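Local structure of uncharacterized protein DUF1344 (Bacteroides vulgatus ATCC 8482, 3K6O) at residues T145-G148 and Y149-E153; V44-I47 and V48-D52; G92-P95 and D96-D99. The protein is of unknown function but belongs to the NigD-like proteins, which join an N-terminal OB domain to a C-terminal beta-sandwich domain, and is probably exported as a lipoprotein. All coordinates share one frame; numbering follows the deposited sequence.

Contact 1. Residues T145-G148 and Y149-E153; sequences TKDG and YAHLE
Asp147 OD1 receives two hydrogen bonds, one from the imidazole of His151 and one from the backbone of Tyr149, and this double use of one oxygen ties the turn to the strand that follows. His151 NE2 lies 2.9 Å from Asp147 OD1 with a nearly straight N-H...O angle of 169°, and it comes in on the syn side of the carboxylate. The two flat groups are almost coplanar, their planes 14° apart, and the carboxylate lies at the edge of the ring. His151 NE2 also makes a weak bond to Asp147 OD2, at 3.1 Å. The second strong bond runs from Tyr149 N to Asp147 OD1, 3.0 Å long, and arrives from above the carboxylate plane rather than within it. With CG of Asp147 lodged between its own N and carbonyl carbon (chi1 65°), the carboxylate bends back over the following backbone and forms an Asx turn through Gly148, which has a positive phi. This turn closes the loop joining strands 133-139 and 149-157, an antiparallel pair in the C-terminal beta-sandwich region, and delivers the chain beside strand 186-191. From that strand Lys188 pairs with Asp147 OD2 in a salt bridge and makes a cation-pi contact with the Tyr149 ring. The carboxylate probably favours the tautomer or charge state of His151 with a proton on NE2, though Lys188 would temper its pull. Thr145 meets the same imidazole differently. Its CG2 sits over one face, 3.8 Å from the ring centroid, in a CH-pi contact, while Thr145 OG1 stands above the plane on the same side, 3.0 Å from His151 CD2. Farther out, the Tyr149 ring touches the turn at its edge, with Tyr149 CD1 3.6 Å from Asp147 O.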
loop_
_atom_site.group_PDB
_atom_site.type_symbol
_atom_site.label_atom_id
_atom_site.label_comp_id
_atom_site.label_asym_id
_atom_site.label_seq_id
_atom_site.Cartn_x
_atom_site.Cartn_y
_atom_site.Cartn_z
ATOM N N THR A 145 0.320 16.995 18.422
ATOM C CA THR A 145 -1.123 17.100 18.611
ATOM C C THR A 145 -1.561 16.368 19.868
ATOM O O THR A 145 -0.912 15.415 20.304
ATOM C CB THR A 145 -1.817 16.444 17.479
ATOM O OG1 THR A 145 -1.216 15.138 17.296
ATOM C CG2 THR A 145 -1.669 17.315 16.234
ATOM N N LYS A 146 -2.681 16.794 20.441
ATOM C CA LYS A 146 -3.145 16.192 21.699
ATOM C C LYS A 146 -4.064 15.003 21.513
ATOM O O LYS A 146 -4.489 14.428 22.511
ATOM C CB LYS A 146 -3.902 17.235 22.546
ATOM N N ASP A 147 -4.382 14.626 20.273
ATOM C CA ASP A 147 -5.693 14.000 20.013
ATOM C C ASP A 147 -5.699 12.483 19.951
ATOM O O ASP A 147 -6.728 11.891 19.653
ATOM C CB ASP A 147 -6.309 14.580 18.723
ATOM C CG ASP A 147 -5.509 14.235 17.464
ATOM O OD1 ASP A 147 -4.496 13.500 17.553
ATOM O OD2 ASP A 147 -5.906 14.691 16.373
ATOM N N GLY A 148 -4.552 11.855 20.194
ATOM C CA GLY A 148 -4.427 10.384 20.128
ATOM C C GLY A 148 -4.391 9.738 18.746
ATOM O O GLY A 148 -4.416 8.506 18.645
ATOM N N TYR A 149 -4.345 10.542 17.688
ATOM C CA TYR A 149 -4.228 10.057 16.321
ATOM C C TYR A 149 -2.795 10.233 15.854
ATOM O O TYR A 149 -2.140 11.181 16.233
ATOM C CB TYR A 149 -5.129 10.843 15.363
ATOM C CG TYR A 149 -6.569 10.384 15.299
ATOM C CD1 TYR A 149 -7.455 10.670 16.322
ATOM C CD2 TYR A 149 -7.046 9.684 14.201
ATOM C CE1 TYR A 149 -8.782 10.251 16.251
ATOM C CE2 TYR A 149 -8.335 9.259 14.135
ATOM C CZ TYR A 149 -9.205 9.529 15.152
ATOM O OH TYR A 149 -10.499 9.088 15.062
ATOM N N ALA A 150 -2.348 9.340 14.971
ATOM C CA ALA A 150 -1.127 9.519 14.229
ATOM C C ALA A 150 -1.389 10.575 13.163
ATOM O O ALA A 150 -2.392 10.500 12.482
ATOM C CB ALA A 150 -0.732 8.199 13.557
ATOM N N HIS A 151 -0.464 11.518 12.998
ATOM C CA HIS A 151 -0.518 12.504 11.941
ATOM C C HIS A 151 0.664 12.387 10.949
ATOM O O HIS A 151 1.832 12.596 11.312
ATOM C CB HIS A 151 -0.550 13.900 12.557
ATOM C CG HIS A 151 -1.706 14.121 13.472
ATOM N ND1 HIS A 151 -2.831 14.832 13.100
ATOM C CD2 HIS A 151 -1.921 13.717 14.751
ATOM C CE1 HIS A 151 -3.676 14.868 14.115
ATOM N NE2 HIS A 151 -3.153 14.200 15.127
ATOM N N LEU A 152 0.329 12.041 9.708
ATOM C CA LEU A 152 1.281 11.827 8.605
ATOM C C LEU A 152 0.853 12.659 7.399
ATOM O O LEU A 152 -0.340 13.089 7.283
ATOM C CB LEU A 152 1.312 10.341 8.209
ATOM C CG LEU A 152 1.709 9.381 9.306
ATOM C CD1 LEU A 152 1.551 7.892 8.883
ATOM C CD2 LEU A 152 3.094 9.682 9.889
ATOM N N GLU A 153 1.788 12.864 6.467
ATOM C CA GLU A 153 1.435 13.598 5.260
ATOM C C GLU A 153 1.951 12.888 4.053
ATOM O O GLU A 153 3.051 12.355 4.061
ATOM C CB GLU A 153 1.964 15.043 5.303
ATOM C CG GLU A 153 1.736 15.784 6.633
ATOM C CD GLU A 153 2.183 17.259 6.581
ATOM O OE1 GLU A 153 2.623 17.694 5.483
ATOM O OE2 GLU A 153 2.106 17.949 7.635
#

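Contact 2. Residues V44-I47 and V48-D52; sequences VQHI and VPYRD. With SO4 (sulfate ion), chain F; SO4 (sulfate ion), chain G.
His46, at the end of strand 45-46, and Val48, two residues on, are brought together by a bend of the backbone at Ile47, whose conformation breaks the extended run before Val48 and Pro49 resume it. The bend turns the Val48 carbonyl back toward His46 and leaves Val48 N buried without a partner. A chi1 of 67° swings the His46 imidazole over the loop. There His46 ND1 donates to Val48 O at 2.9 Å; the acceptor lies in the ring plane, but the donor stands well above the carbonyl plane. Tyr50 covers one face of the imidazole, its CD1 3.6 Å from His46 CG, the two rings being inclined at 59°. The other ring nitrogen, His46 NE2, binds O2 of the chain G sulfate at 2.6 Å. Because both nitrogens act as donors, the imidazole is probably doubly protonated, a state that the anion would help to stabilise. Arg51 shares this sulfate: NH2 reaches its O1 at 2.9 Å, and NH1 also bonds to O2. The Arg51 chain, extended from CG to NE, reaches alongside the chain F sulfate, whose O1 is 2.6 Å from Arg51 NH1, and meets both ions with its guanidinium edge. On that second ion, O4 is gripped by two successive backbone N-H groups, Tyr50 N and Arg51 N, each 3.0 Å away. The sulfates probably come from the crystallisation liquor, yet together they outline a surface anion site, built of main-chain N-H groups, a histidine and an arginine, on the loop between strands 45-46 and 58-66 of the OB domain.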
loop_
_atom_site.group_PDB
_atom_site.type_symbol
_atom_site.label_atom_id
_atom_site.label_comp_id
_atom_site.label_asym_id
_atom_site.label_seq_id
_atom_site.Cartn_x
_atom_site.Cartn_y
_atom_site.Cartn_z
ATOM N N VAL A 44 -1.333 -23.658 -4.924
ATOM C CA VAL A 44 -1.320 -25.003 -5.481
ATOM C C VAL A 44 -1.402 -24.977 -7.010
ATOM O O VAL A 44 -1.096 -25.964 -7.627
ATOM C CB VAL A 44 -2.463 -25.917 -4.918
ATOM C CG1 VAL A 44 -2.287 -26.122 -3.421
ATOM C CG2 VAL A 44 -3.873 -25.310 -5.209
ATOM N N GLN A 45 -1.840 -23.864 -7.602
ATOM C CA GLN A 45 -1.782 -23.663 -9.043
ATOM C C GLN A 45 -1.326 -22.229 -9.303
ATOM O O GLN A 45 -1.651 -21.317 -8.540
ATOM C CB GLN A 45 -3.157 -23.902 -9.674
ATOM C CG GLN A 45 -3.677 -25.376 -9.572
ATOM C CD GLN A 45 -5.112 -25.552 -10.002
ATOM O OE1 GLN A 45 -5.751 -24.608 -10.464
ATOM N NE2 GLN A 45 -5.647 -26.779 -9.836
ATOM N N HIS A 46 -0.582 -22.036 -10.382
ATOM C CA HIS A 46 -0.154 -20.702 -10.798
ATOM C C HIS A 46 -0.146 -20.604 -12.324
ATOM O O HIS A 46 0.194 -21.559 -13.013
ATOM C CB HIS A 46 1.227 -20.388 -10.233
ATOM C CG HIS A 46 2.301 -21.241 -10.802
ATOM N ND1 HIS A 46 3.308 -20.737 -11.592
ATOM C CD2 HIS A 46 2.490 -22.583 -10.754
ATOM C CE1 HIS A 46 4.092 -21.728 -11.979
ATOM N NE2 HIS A 46 3.604 -22.860 -11.504
ATOM N N ILE A 47 -0.553 -19.448 -12.842
ATOM C CA ILE A 47 -0.596 -19.180 -14.281
ATOM C C ILE A 47 0.582 -18.254 -14.640
ATOM O O ILE A 47 0.996 -18.168 -15.796
ATOM C CB ILE A 47 -1.934 -18.489 -14.645
ATOM C CG1 ILE A 47 -3.117 -19.390 -14.282
ATOM C CG2 ILE A 47 -1.986 -18.046 -16.118
ATOM C CD1 ILE A 47 -3.095 -20.765 -14.921
ATOM N N VAL A 48 1.103 -17.553 -13.626
ATOM C CA VAL A 48 2.279 -16.716 -13.770
ATOM C C VAL A 48 3.327 -17.163 -12.755
ATOM O O VAL A 48 2.987 -17.841 -11.775
ATOM C CB VAL A 48 1.935 -15.230 -13.561
ATOM C CG1 VAL A 48 0.972 -14.763 -14.645
ATOM C CG2 VAL A 48 1.360 -15.009 -12.143
ATOM N N PRO A 49 4.605 -16.826 -13.001
ATOM C CA PRO A 49 5.688 -17.242 -12.113
ATOM C C PRO A 49 5.527 -16.696 -10.709
ATOM O O PRO A 49 5.130 -15.549 -10.530
ATOM C CB PRO A 49 6.943 -16.629 -12.753
ATOM C CG PRO A 49 6.598 -16.531 -14.228
ATOM C CD PRO A 49 5.105 -16.250 -14.265
ATOM N N TYR A 50 5.854 -17.507 -9.709
ATOM C CA TYR A 50 5.818 -17.034 -8.335
ATOM C C TYR A 50 6.928 -17.580 -7.443
ATOM O O TYR A 50 7.144 -17.054 -6.375
ATOM C CB TYR A 50 4.434 -17.344 -7.718
ATOM C CG TYR A 50 4.345 -18.746 -7.200
ATOM C CD1 TYR A 50 4.244 -19.815 -8.085
ATOM C CD2 TYR A 50 4.422 -19.016 -5.833
ATOM C CE1 TYR A 50 4.185 -21.125 -7.624
ATOM C CE2 TYR A 50 4.364 -20.327 -5.363
ATOM C CZ TYR A 50 4.238 -21.372 -6.267
ATOM O OH TYR A 50 4.213 -22.663 -5.847
ATOM N N ARG A 51 7.625 -18.624 -7.855
ATOM C CA ARG A 51 8.539 -19.332 -6.944
ATOM C C ARG A 51 9.692 -18.497 -6.431
ATOM O O ARG A 51 10.227 -18.784 -5.373
ATOM C CB ARG A 51 9.113 -20.586 -7.609
ATOM C CG ARG A 51 8.088 -21.663 -7.734
ATOM C CD ARG A 51 8.737 -22.976 -8.158
ATOM N NE ARG A 51 7.721 -23.978 -8.398
ATOM C CZ ARG A 51 7.245 -24.306 -9.596
ATOM N NH1 ARG A 51 7.684 -23.704 -10.700
ATOM N NH2 ARG A 51 6.322 -25.260 -9.688
ATOM N N ASP A 52 10.027 -17.461 -7.189
ATOM C CA ASP A 52 11.171 -16.634 -6.782
ATOM C C ASP A 52 10.782 -15.363 -6.024
ATOM O O ASP A 52 11.646 -14.514 -5.734
ATOM C CB ASP A 52 12.076 -16.341 -7.983
ATOM C CG ASP A 52 12.407 -17.595 -8.755
ATOM O OD1 ASP A 52 12.871 -18.573 -8.128
ATOM O OD2 ASP A 52 12.161 -17.623 -9.978
HETATM S S SO4 F . 8.354 -20.298 -11.358
HETATM O O1 SO4 F . 9.069 -21.537 -10.992
HETATM O O2 SO4 F . 9.346 -19.219 -11.292
HETATM O O3 SO4 F . 7.750 -20.344 -12.704
HETATM O O4 SO4 F . 7.206 -20.107 -10.452
HETATM S S SO4 G . 4.906 -25.759 -12.725
HETATM O O1 SO4 G . 4.305 -26.275 -11.490
HETATM O O2 SO4 G . 5.446 -24.425 -12.516
HETATM O O3 SO4 G . 6.033 -26.614 -13.107
HETATM O O4 SO4 G . 3.856 -25.682 -13.748
#

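Contact 3. Residues G92-P95 and D96-D99; sequences GLNP and DNMD
Asn94 and Asn97 trade side-chain and backbone hydrogen bonds in an Asx motif centred on Asn94, on the turn between strand 75-93 and helix 98-101. This reciprocal exchange is the tight part of the contact. Asn94 OD1 accepts from Asn97 N at 3.1 Å and, weakly, from Asp96 N, the latter closing an Asx turn. In return Asn97 OD1 takes the N-H of Asn94 at 2.9 Å, almost in line with it at 175°. The first torsions of the two asparagines, 60° and 66°, fold both amides inward until they stack with nearly parallel planes. Each carboxamide can thus offer its oxygen to the partner's main chain. Beside them, Leu93 CD1 packs 3.6 Å from CA of Met98 (modelled as selenomethionine), whose N makes a weak bond to Asn94 O, and the Leu93 side chain also touches Val137 and Asn139 of strand 133-139. The opposite character prevails toward solvent. Pro95 and Asp96 are exposed at the crest of the turn. Here a water joins the two segments, donating to Pro95 O and accepting from Asp99 N over a long 3.3 Å. Back at the strand end, Asn97 ND2 completes the amide's anchorage by donating to Gly92 O at 2.8 Å.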
loop_
_atom_site.group_PDB
_atom_site.type_symbol
_atom_site.label_atom_id
_atom_site.label_comp_id
_atom_site.label_asym_id
_atom_site.label_seq_id
_atom_site.Cartn_x
_atom_site.Cartn_y
_atom_site.Cartn_z
ATOM N N GLY A 92 11.208 11.218 7.645
ATOM C CA GLY A 92 11.071 12.470 8.388
ATOM C C GLY A 92 11.104 13.647 7.443
ATOM O O GLY A 92 11.931 13.689 6.536
ATOM N N LEU A 93 10.152 14.562 7.601
ATOM C CA LEU A 93 10.132 15.809 6.864
ATOM C C LEU A 93 10.646 16.909 7.794
ATOM O O LEU A 93 10.071 17.147 8.852
ATOM C CB LEU A 93 8.690 16.108 6.413
ATOM C CG LEU A 93 8.418 17.515 5.929
ATOM C CD1 LEU A 93 9.310 17.841 4.707
ATOM C CD2 LEU A 93 6.893 17.781 5.630
ATOM N N ASN A 94 11.721 17.581 7.407
ATOM C CA ASN A 94 12.339 18.608 8.232
ATOM C C ASN A 94 12.683 19.814 7.350
ATOM O O ASN A 94 12.521 19.741 6.168
ATOM C CB ASN A 94 13.544 18.002 8.950
ATOM C CG ASN A 94 14.586 17.480 8.000
ATOM O OD1 ASN A 94 15.117 18.228 7.174
ATOM N ND2 ASN A 94 14.923 16.217 8.121
ATOM N N PRO A 95 13.117 20.947 7.930
ATOM C CA PRO A 95 13.401 22.121 7.092
ATOM C C PRO A 95 14.438 21.898 5.995
ATOM O O PRO A 95 14.363 22.539 4.947
ATOM C CB PRO A 95 13.943 23.132 8.106
ATOM C CG PRO A 95 13.238 22.799 9.342
ATOM C CD PRO A 95 13.168 21.292 9.361
ATOM N N ASP A 96 15.404 21.013 6.211
ATOM C CA ASP A 96 16.459 20.785 5.203
ATOM C C ASP A 96 16.018 20.005 3.957
ATOM O O ASP A 96 16.397 20.381 2.848
ATOM C CB ASP A 96 17.679 20.109 5.818
ATOM C CG ASP A 96 18.264 20.938 6.920
ATOM O OD1 ASP A 96 18.645 22.105 6.668
ATOM O OD2 ASP A 96 18.245 20.433 8.058
ATOM N N ASN A 97 15.232 18.950 4.132
ATOM C CA ASN A 97 14.746 18.146 3.010
ATOM C C ASN A 97 13.348 18.571 2.503
ATOM O O ASN A 97 12.834 18.000 1.530
ATOM C CB ASN A 97 14.754 16.632 3.345
ATOM C CG ASN A 97 13.764 16.282 4.442
ATOM O OD1 ASN A 97 12.951 17.129 4.831
ATOM N ND2 ASN A 97 13.791 15.040 4.913
HETATM N N MSE A 98 12.746 19.584 3.112
HETATM C CA MSE A 98 11.387 19.994 2.695
HETATM C C MSE A 98 11.321 20.269 1.183
HETATM O O MSE A 98 10.419 19.831 0.489
HETATM C CB MSE A 98 11.008 21.257 3.486
HETATM C CG MSE A 98 9.798 21.940 3.074
HETATM SE SE MSE A 98 9.474 23.517 4.249
HETATM C CE MSE A 98 11.027 24.607 3.723
ATOM N N ASP A 99 12.288 21.020 0.677
ATOM C CA ASP A 99 12.215 21.441 -0.701
ATOM C C ASP A 99 12.282 20.247 -1.650
ATOM O O ASP A 99 11.544 20.195 -2.653
ATOM C CB ASP A 99 13.307 22.454 -1.030
ATOM C CG ASP A 99 13.100 23.094 -2.383
ATOM O OD1 ASP A 99 12.153 23.899 -2.521
ATOM O OD2 ASP A 99 13.879 22.799 -3.307
HETATM O O HOH W 1 14.212 23.179 2.214
#

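How the contacts relate
Contacts 1 and 3 belong to the C-terminal beta-sandwich region and contact 2 to the OB domain. Contacts 1 and 3 have centres about 19 Å apart and touch where Glu153 OE1 packs 4.3 Å from Leu93 CD2; strand 133-139 links them, pairing with both 75-93 and 149-157. Contact 2 lies beyond the chain's centre, about 41 Å from contact 1 and 42 Å from contact 3 between centres, with nearest atoms about 29 Å away in each case. The long strand 75-93, interrupted by a bulge or short loop, runs between the two regions, beside 45-46 early on and ending in contact 3. The two sulfates of contact 2 are therefore remote from the other turns.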